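Keto/oxoacid ferredoxin oxidoreductase, gamma subunit (Geobacter sulfurreducens, PDB 3ON3) is the gamma subunit of a keto/oxoacid:ferredoxin oxidoreductase, which probably takes part in the oxidative decarboxylation of 2-oxoacids coupled to ferredoxin reduction. Local coordinates at residues 23-28 / 154-158; 48-53 / 80-85; 148-152 / 168-172. The contacts are given in a common frame with arbitrary orientation. Where two conformers were deposited one is given. Numbering follows the deposited sequence.

Interaction 1 (23-28 / 154-158); sequences VIMAEA and AVLSR. With SO4 (sulfate ion), chain C.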
loop_
_atom_site.group_PDB
_atom_site.type_symbol
_atom_site.label_atom_id
_atom_site.label_comp_id
_atom_site.label_asym_id
_atom_site.label_seq_id
_atom_site.Cartn_x
_atom_site.Cartn_y
_atom_site.Cartn_z
ATOM N N VAL B 23 -3.534 -3.971 -0.825
ATOM C CA VAL B 23 -2.276 -4.592 -1.204
ATOM C C VAL B 23 -2.374 -6.128 -1.256
ATOM O O VAL B 23 -1.969 -6.750 -2.239
ATOM C CB VAL B 23 -1.139 -4.161 -0.290
ATOM C CG1 VAL B 23 0.031 -5.117 -0.449
ATOM C CG2 VAL B 23 -0.740 -2.707 -0.598
ATOM N N ILE B 24 -2.909 -6.722 -0.193
ATOM C CA ILE B 24 -3.181 -8.155 -0.156
ATOM C C ILE B 24 -4.005 -8.646 -1.365
ATOM O O ILE B 24 -3.639 -9.629 -2.021
ATOM C CB ILE B 24 -3.874 -8.540 1.157
ATOM C CG1 ILE B 24 -2.915 -8.329 2.330
ATOM C CG2 ILE B 24 -4.354 -9.982 1.107
ATOM C CD1 ILE B 24 -3.556 -8.509 3.678
HETATM N N MSE B 25 -5.091 -7.941 -1.677
HETATM C CA MSE B 25 -5.904 -8.287 -2.846
HETATM C C MSE B 25 -5.127 -8.223 -4.154
HETATM O O MSE B 25 -5.302 -9.086 -5.015
HETATM C CB MSE B 25 -7.141 -7.385 -2.962
HETATM C CG MSE B 25 -8.382 -7.906 -2.280
HETATM SE SE MSE B 25 -9.164 -9.518 -3.070
HETATM C CE MSE B 25 -8.595 -9.249 -4.904
ATOM N N ALA B 26 -4.297 -7.189 -4.319
ATOM C CA ALA B 26 -3.502 -7.031 -5.533
ATOM C C ALA B 26 -2.470 -8.165 -5.706
ATOM O O ALA B 26 -2.277 -8.683 -6.812
ATOM C CB ALA B 26 -2.809 -5.630 -5.565
ATOM N N GLU B 27 -1.811 -8.538 -4.612
ATOM C CA GLU B 27 -0.806 -9.606 -4.632
ATOM C C GLU B 27 -1.429 -11.013 -4.748
ATOM O O GLU B 27 -0.822 -11.924 -5.313
ATOM C CB GLU B 27 0.131 -9.477 -3.420
ATOM C CG GLU B 27 1.047 -8.232 -3.508
ATOM C CD GLU B 27 1.763 -7.867 -2.205
ATOM O OE1 GLU B 27 1.487 -8.491 -1.162
ATOM O OE2 GLU B 27 2.602 -6.930 -2.228
ATOM N N ALA B 28 -2.653 -11.175 -4.240
ATOM C CA ALA B 28 -3.369 -12.436 -4.416
ATOM C C ALA B 28 -3.579 -12.654 -5.897
ATOM O O ALA B 28 -3.311 -13.725 -6.413
ATOM C CB ALA B 28 -4.696 -12.417 -3.690
ATOM N N ALA B 154 -1.570 -14.642 0.006
ATOM C CA ALA B 154 -1.358 -13.191 0.119
ATOM C C ALA B 154 -1.591 -12.629 1.522
ATOM O O ALA B 154 -0.797 -11.818 1.993
ATOM C CB ALA B 154 -2.192 -12.417 -0.928
ATOM N N VAL B 155 -2.675 -13.041 2.184
ATOM C CA VAL B 155 -2.931 -12.589 3.548
ATOM C C VAL B 155 -1.775 -12.990 4.455
ATOM O O VAL B 155 -1.195 -12.165 5.149
ATOM C CB VAL B 155 -4.219 -13.176 4.171
ATOM C CG1 VAL B 155 -4.268 -12.864 5.662
ATOM C CG2 VAL B 155 -5.482 -12.646 3.497
ATOM N N LEU B 156 -1.437 -14.267 4.433
ATOM C CA LEU B 156 -0.513 -14.811 5.417
ATOM C C LEU B 156 0.930 -14.345 5.209
ATOM O O LEU B 156 1.718 -14.363 6.128
ATOM C CB LEU B 156 -0.614 -16.336 5.444
ATOM C CG LEU B 156 -2.024 -16.833 5.779
ATOM C CD1 LEU B 156 -2.147 -18.336 5.567
ATOM C CD2 LEU B 156 -2.396 -16.449 7.200
ATOM N N SER B 157 1.258 -13.916 4.001
ATOM C CA SER B 157 2.602 -13.436 3.717
ATOM C C SER B 157 2.807 -12.001 4.213
ATOM O O SER B 157 3.946 -11.531 4.323
ATOM C CB SER B 157 2.899 -13.529 2.221
ATOM O OG SER B 157 2.668 -14.844 1.757
ATOM N N ARG B 158 1.710 -11.318 4.532
ATOM C CA ARG B 158 1.768 -9.937 5.024
ATOM C C ARG B 158 1.444 -9.839 6.518
ATOM O O ARG B 158 0.989 -8.817 7.003
ATOM C CB ARG B 158 0.799 -9.060 4.224
ATOM C CG ARG B 158 1.194 -8.897 2.772
ATOM C CD ARG B 158 1.872 -7.576 2.601
ATOM N NE ARG B 158 2.487 -7.373 1.298
ATOM C CZ ARG B 158 3.532 -6.571 1.122
ATOM N NH1 ARG B 158 4.051 -5.947 2.168
ATOM N NH2 ARG B 158 4.061 -6.401 -0.078
HETATM S S SO4 C . 7.129 -4.437 0.611
HETATM O O1 SO4 C . 6.205 -3.878 1.587
HETATM O O2 SO4 C . 8.469 -4.397 1.167
HETATM O O3 SO4 C . 6.749 -5.826 0.358
HETATM O O4 SO4 C . 7.099 -3.713 -0.655
HETATM O O HOH W 1 1.051 -10.876 0.102
#
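This is a helix-to-helix contact in an alpha/beta fold. Helix 18-32 meets the C-terminal end of helix 148-157. The helices come close at small side chains: Ala28 CA lies 5.0 Å from Ala154 CA, and Ala154 CB sits 3.3 Å from Ile24 O and 3.7 Å from Ala28 CB. Ile24 adopts the mt rotamer, and its CG2 packs 3.8 Å from both Ala154 CB and Val155 CG2. At the edge, Glu27 (chi1 m, chi2 t) and Arg158 (chi1 m, chi2 -100°) form a bidentate salt bridge. Arg158 NE donates to Glu27 OE1 at 2.9 Å and NH2 to Glu27 OE2 at 2.7 Å. Val23 CG1 covers one face of the guanidinium. Glu27 OE2 also hydrogen-bonds Tyr43 OH of the second subunit, and Ile19 of that subunit packs here, at the dimer interface. A sulfate, probably from crystallisation, accepts from Arg158 NH1 (to O1, 3.0 Å) and NH2 (to O3, 2.8 Å). One water donates to Glu27 OE1 (2.7 Å) and Ala154 O (2.8 Å).

Interaction 2 (48-53 / 80-85); sequences RGGASK and EACDKY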
loop_
_atom_site.group_PDB
_atom_site.type_symbol
_atom_site.label_atom_id
_atom_site.label_comp_id
_atom_site.label_asym_id
_atom_site.label_seq_id
_atom_site.Cartn_x
_atom_site.Cartn_y
_atom_site.Cartn_z
ATOM N N ARG B 48 -5.996 14.258 6.379
ATOM C CA ARG B 48 -6.898 13.718 5.369
ATOM C C ARG B 48 -7.883 12.723 5.977
ATOM O O ARG B 48 -7.922 11.544 5.596
ATOM C CB ARG B 48 -6.109 13.080 4.225
ATOM C CG ARG B 48 -5.994 13.964 2.991
ATOM C CD ARG B 48 -7.352 14.133 2.326
ATOM N NE ARG B 48 -8.037 12.850 2.148
ATOM C CZ ARG B 48 -9.166 12.692 1.460
ATOM N NH1 ARG B 48 -9.720 11.494 1.357
ATOM N NH2 ARG B 48 -9.743 13.733 0.873
ATOM N N GLY B 49 -8.682 13.219 6.920
ATOM C CA GLY B 49 -9.678 12.416 7.602
ATOM C C GLY B 49 -10.953 12.222 6.802
ATOM O O GLY B 49 -10.938 12.225 5.570
ATOM N N GLY B 50 -12.062 12.060 7.512
ATOM C CA GLY B 50 -13.326 11.698 6.881
ATOM C C GLY B 50 -13.262 10.238 6.440
ATOM O O GLY B 50 -12.371 9.492 6.857
ATOM N N ALA B 51 -14.212 9.839 5.598
ATOM C CA ALA B 51 -14.229 8.500 5.009
ATOM C C ALA B 51 -13.146 8.379 3.946
ATOM O O ALA B 51 -12.921 9.297 3.159
ATOM C CB ALA B 51 -15.585 8.211 4.402
ATOM N N SER B 52 -12.474 7.239 3.914
ATOM C CA SER B 52 -11.332 7.080 3.027
ATOM C C SER B 52 -11.417 5.762 2.278
ATOM O O SER B 52 -12.180 4.880 2.664
ATOM C CB SER B 52 -10.045 7.174 3.840
ATOM O OG SER B 52 -10.187 8.195 4.814
ATOM N N LYS B 53 -10.650 5.635 1.202
ATOM C CA LYS B 53 -10.688 4.418 0.399
ATOM C C LYS B 53 -9.335 4.092 -0.202
ATOM O O LYS B 53 -8.489 4.979 -0.404
ATOM C CB LYS B 53 -11.694 4.544 -0.742
ATOM C CG LYS B 53 -11.296 5.594 -1.780
ATOM C CD LYS B 53 -12.081 5.435 -3.062
ATOM C CE LYS B 53 -11.596 6.419 -4.112
ATOM N NZ LYS B 53 -10.163 6.190 -4.417
ATOM N N GLU B 80 -20.262 6.822 6.839
ATOM C CA GLU B 80 -19.515 7.829 6.087
ATOM C C GLU B 80 -18.941 7.323 4.760
ATOM O O GLU B 80 -19.122 7.945 3.719
ATOM C CB GLU B 80 -18.380 8.363 6.964
ATOM C CG GLU B 80 -18.843 9.166 8.192
ATOM C CD GLU B 80 -19.823 8.408 9.110
ATOM O OE1 GLU B 80 -19.801 7.151 9.148
ATOM O OE2 GLU B 80 -20.620 9.085 9.806
ATOM N N ALA B 81 -18.249 6.190 4.806
ATOM C CA ALA B 81 -17.686 5.579 3.607
ATOM C C ALA B 81 -18.787 5.190 2.627
ATOM O O ALA B 81 -18.684 5.408 1.417
ATOM C CB ALA B 81 -16.870 4.359 3.986
ATOM N N CYS B 82 -19.845 4.607 3.169
ATOM C CA CYS B 82 -20.953 4.139 2.362
ATOM C C CYS B 82 -21.666 5.320 1.701
ATOM O O CYS B 82 -21.958 5.301 0.501
ATOM C CB CYS B 82 -21.923 3.356 3.241
ATOM S SG CYS B 82 -23.208 2.541 2.327
ATOM N N ASP B 83 -21.952 6.342 2.502
ATOM C CA ASP B 83 -22.539 7.581 1.995
ATOM C C ASP B 83 -21.685 8.177 0.881
ATOM O O ASP B 83 -22.167 8.455 -0.217
ATOM C CB ASP B 83 -22.660 8.597 3.126
ATOM C CG ASP B 83 -23.641 8.168 4.191
ATOM O OD1 ASP B 83 -24.364 7.178 3.969
ATOM O OD2 ASP B 83 -23.688 8.825 5.252
ATOM N N LYS B 84 -20.406 8.353 1.175
ATOM C CA LYS B 84 -19.460 8.957 0.242
ATOM C C LYS B 84 -19.209 8.148 -1.034
ATOM O O LYS B 84 -19.031 8.714 -2.109
ATOM C CB LYS B 84 -18.130 9.202 0.959
ATOM C CG LYS B 84 -17.076 9.941 0.150
ATOM C CD LYS B 84 -15.936 10.365 1.064
ATOM C CE LYS B 84 -14.888 11.192 0.330
ATOM N NZ LYS B 84 -13.860 11.750 1.263
ATOM N N TYR B 85 -19.187 6.827 -0.930
ATOM C CA TYR B 85 -18.630 6.040 -2.022
ATOM C C TYR B 85 -19.592 5.200 -2.866
ATOM O O TYR B 85 -19.238 4.795 -3.976
ATOM C CB TYR B 85 -17.494 5.192 -1.493
ATOM C CG TYR B 85 -16.293 6.010 -1.090
ATOM C CD1 TYR B 85 -15.640 6.817 -2.015
ATOM C CD2 TYR B 85 -15.806 5.971 0.211
ATOM C CE1 TYR B 85 -14.534 7.575 -1.654
ATOM C CE2 TYR B 85 -14.706 6.712 0.583
ATOM C CZ TYR B 85 -14.066 7.514 -0.353
ATOM O OH TYR B 85 -12.954 8.252 0.017
#
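The main polar link runs from a lysine of the helix to the backbone carbonyl of Ala51. Lys84 NZ donates to Ala51 O at 3.2 Å. The lysine chain is extended, with all four chi angles t, so it reaches from the helix to Ala51 O. Tyr85 OH lies 3.3 Å from the same oxygen, Ala51 O. Arg48 NH1 comes within 4.1 Å of Lys84 NZ, a close approach of like charges. Ser52 OG makes a weak hydrogen bond of 3.3 Å back to Gly50 O. Gly50 has a positive phi of 72°, which favours glycine.

The packing centres on Ala51. Its CB points at the helix backbone, 3.4 Å from Ala81 N and 3.5 Å from Glu80 C. It also lies 4.1 Å from Ala81 CB and 4.2 Å from Tyr85 CE2. Beyond it, Lys53 crosses the tyrosine. Lys53 CB stands over one face of the Tyr85 ring in a CH-pi contact, 4.1 Å from the ring centroid, and Lys53 CD is 3.5 Å from Tyr85 CE1. The amino group of Lys53 forms its salt bridge with Glu55.

The contact joins the segment leading into strand 52-59 to helix 79-85. Helix 79-85 lies in the beta-alpha-beta crossover from strand 71-76 to its parallel neighbour 93-98. Strand 6-12 lies between strands 52-59 and 71-76 in the mixed sheet, and Tyr85 packs on its Ser11 and on Leu74 of strand 71-76.

Interaction 3 (148-152 / 168-172); sequences KEAAE and RKAFQ
Two near-antiparallel helices of an alpha-helical hairpin meet here: 148-152 at the start of helix 148-157, and 168-172 within helix 164-181. Build both segments as regular alpha-helix. Their axes approach to 11.6 Å, with 144° between N-to-C directions. The closest CA pair is Glu152 and Phe171, 7.4 Å apart. This wide spacing is filled by Phe171 (chi1 t, chi2 78°), which points at the other helix. Its CE1 lies 3.9 Å from Ala151 CB, its CE2 3.8 Å from Glu152 CB, and its CZ 3.7 Å from Lys148 O. Glu152 CA lies over one ring face. Lys148 O is already the acceptor for Glu152 N at 2.9 Å.

Polar side chains bridge the gap beside the ring. Lys148 is all-t, and its NZ donates to Gln172 OE1 at 2.9 Å. Gln172 has chi1 t and chi2 p, and its NE2 bonds to Glu176. Lys148 also makes a cation-pi contact with Phe175. Lys148 NZ is 4.4 Å from Arg168 NH2, a close approach of like charges. Glu152 is tt, and Arg168 has chi1 t, chi2 p and chi3 t. These two form a salt bridge: Arg168 NH1 donates to Glu152 OE2 at 2.8 Å.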
loop_
_atom_site.group_PDB
_atom_site.type_symbol
_atom_site.label_atom_id
_atom_site.label_comp_id
_atom_site.label_asym_id
_atom_site.label_seq_id
_atom_site.Cartn_x
_atom_site.Cartn_y
_atom_site.Cartn_z
ATOM N N LYS B 148 -9.509 -18.614 -3.405
ATOM C CA LYS B 148 -9.368 -18.562 -1.959
ATOM C C LYS B 148 -7.909 -18.834 -1.585
ATOM O O LYS B 148 -7.371 -18.204 -0.674
ATOM C CB LYS B 148 -10.307 -19.576 -1.285
ATOM C CG LYS B 148 -10.229 -19.588 0.252
ATOM C CD LYS B 148 -10.947 -20.814 0.869
ATOM C CE LYS B 148 -11.102 -20.682 2.389
ATOM N NZ LYS B 148 -11.461 -21.993 3.066
ATOM N N GLU B 149 -7.268 -19.755 -2.308
ATOM C CA GLU B 149 -5.864 -20.065 -2.055
ATOM C C GLU B 149 -4.943 -18.855 -2.277
ATOM O O GLU B 149 -4.075 -18.581 -1.443
ATOM C CB GLU B 149 -5.376 -21.293 -2.861
ATOM C CG GLU B 149 -3.865 -21.552 -2.728
ATOM C CD GLU B 149 -3.321 -22.734 -3.554
ATOM O OE1 GLU B 149 -4.062 -23.354 -4.344
ATOM O OE2 GLU B 149 -2.119 -23.044 -3.404
ATOM N N ALA B 150 -5.140 -18.148 -3.393
ATOM C CA ALA B 150 -4.354 -16.952 -3.724
ATOM C C ALA B 150 -4.447 -15.922 -2.612
ATOM O O ALA B 150 -3.442 -15.371 -2.154
ATOM C CB ALA B 150 -4.840 -16.333 -5.039
ATOM N N ALA B 151 -5.672 -15.660 -2.182
ATOM C CA ALA B 151 -5.923 -14.656 -1.161
ATOM C C ALA B 151 -5.348 -15.074 0.179
ATOM O O ALA B 151 -4.782 -14.248 0.912
ATOM C CB ALA B 151 -7.444 -14.361 -1.041
ATOM N N GLU B 152 -5.504 -16.354 0.511
ATOM C CA GLU B 152 -4.977 -16.865 1.767
ATOM C C GLU B 152 -3.447 -16.700 1.820
ATOM O O GLU B 152 -2.896 -16.265 2.830
ATOM C CB GLU B 152 -5.325 -18.345 1.962
ATOM C CG GLU B 152 -4.987 -18.823 3.376
ATOM C CD GLU B 152 -5.099 -20.328 3.584
ATOM O OE1 GLU B 152 -5.255 -21.091 2.598
ATOM O OE2 GLU B 152 -5.011 -20.741 4.756
ATOM N N ARG B 168 -5.369 -16.205 9.899
ATOM C CA ARG B 168 -6.021 -17.297 9.185
ATOM C C ARG B 168 -7.485 -17.403 9.615
ATOM O O ARG B 168 -8.371 -17.501 8.782
ATOM C CB ARG B 168 -5.299 -18.636 9.416
ATOM C CG ARG B 168 -6.200 -19.865 9.239
ATOM C CD ARG B 168 -6.637 -20.116 7.792
ATOM N NE ARG B 168 -7.701 -21.126 7.750
ATOM C CZ ARG B 168 -8.130 -21.761 6.658
ATOM N NH1 ARG B 168 -7.590 -21.521 5.474
ATOM N NH2 ARG B 168 -9.114 -22.642 6.754
ATOM N N LYS B 169 -7.718 -17.385 10.928
ATOM C CA LYS B 169 -9.064 -17.433 11.488
ATOM C C LYS B 169 -9.942 -16.260 11.022
ATOM O O LYS B 169 -11.105 -16.446 10.653
ATOM C CB LYS B 169 -9.004 -17.492 13.019
ATOM C CG LYS B 169 -10.358 -17.743 13.691
ATOM C CD LYS B 169 -10.201 -17.868 15.200
ATOM C CE LYS B 169 -11.533 -18.129 15.883
ATOM N NZ LYS B 169 -12.146 -19.405 15.398
ATOM N N ALA B 170 -9.382 -15.057 11.028
ATOM C CA ALA B 170 -10.111 -13.870 10.598
ATOM C C ALA B 170 -10.516 -14.005 9.138
ATOM O O ALA B 170 -11.648 -13.697 8.756
ATOM C CB ALA B 170 -9.247 -12.602 10.800
ATOM N N PHE B 171 -9.567 -14.438 8.321
ATOM C CA PHE B 171 -9.810 -14.595 6.897
ATOM C C PHE B 171 -10.901 -15.641 6.643
ATOM O O PHE B 171 -11.833 -15.404 5.876
ATOM C CB PHE B 171 -8.508 -14.989 6.196
ATOM C CG PHE B 171 -8.690 -15.444 4.769
ATOM C CD1 PHE B 171 -8.878 -14.517 3.747
ATOM C CD2 PHE B 171 -8.635 -16.797 4.444
ATOM C CE1 PHE B 171 -9.032 -14.936 2.427
ATOM C CE2 PHE B 171 -8.794 -17.228 3.120
ATOM C CZ PHE B 171 -8.988 -16.300 2.114
ATOM N N GLN B 172 -10.773 -16.799 7.289
ATOM C CA GLN B 172 -11.732 -17.894 7.129
ATOM C C GLN B 172 -13.133 -17.447 7.545
ATOM O O GLN B 172 -14.103 -17.679 6.838
ATOM C CB GLN B 172 -11.286 -19.114 7.952
ATOM C CG GLN B 172 -12.244 -20.287 7.911
ATOM C CD GLN B 172 -12.589 -20.705 6.497
ATOM O OE1 GLN B 172 -11.736 -20.746 5.621
ATOM N NE2 GLN B 172 -13.852 -21.001 6.270
#

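Overall arrangement
Interactions 1 and 3 share helix 148-157, and their centres are 10 Å apart. The helix packs on helix 18-32 in one and on helix 164-181 in the other. They touch directly: Ala28 O is 3.3 Å from Ala150 CB, and Val155 CG2 is 3.9 Å from Phe171 CD1. Interaction 2 lies on the opposite side of the chain's centre. Its centre is 23 Å from that of interaction 1 and 26 Å from that of interaction 3. Its nearest atoms are about 10 Å and 19 Å away from them, respectively. The sulfate belongs to interaction 1, and it also binds Gly17 N of the second subunit.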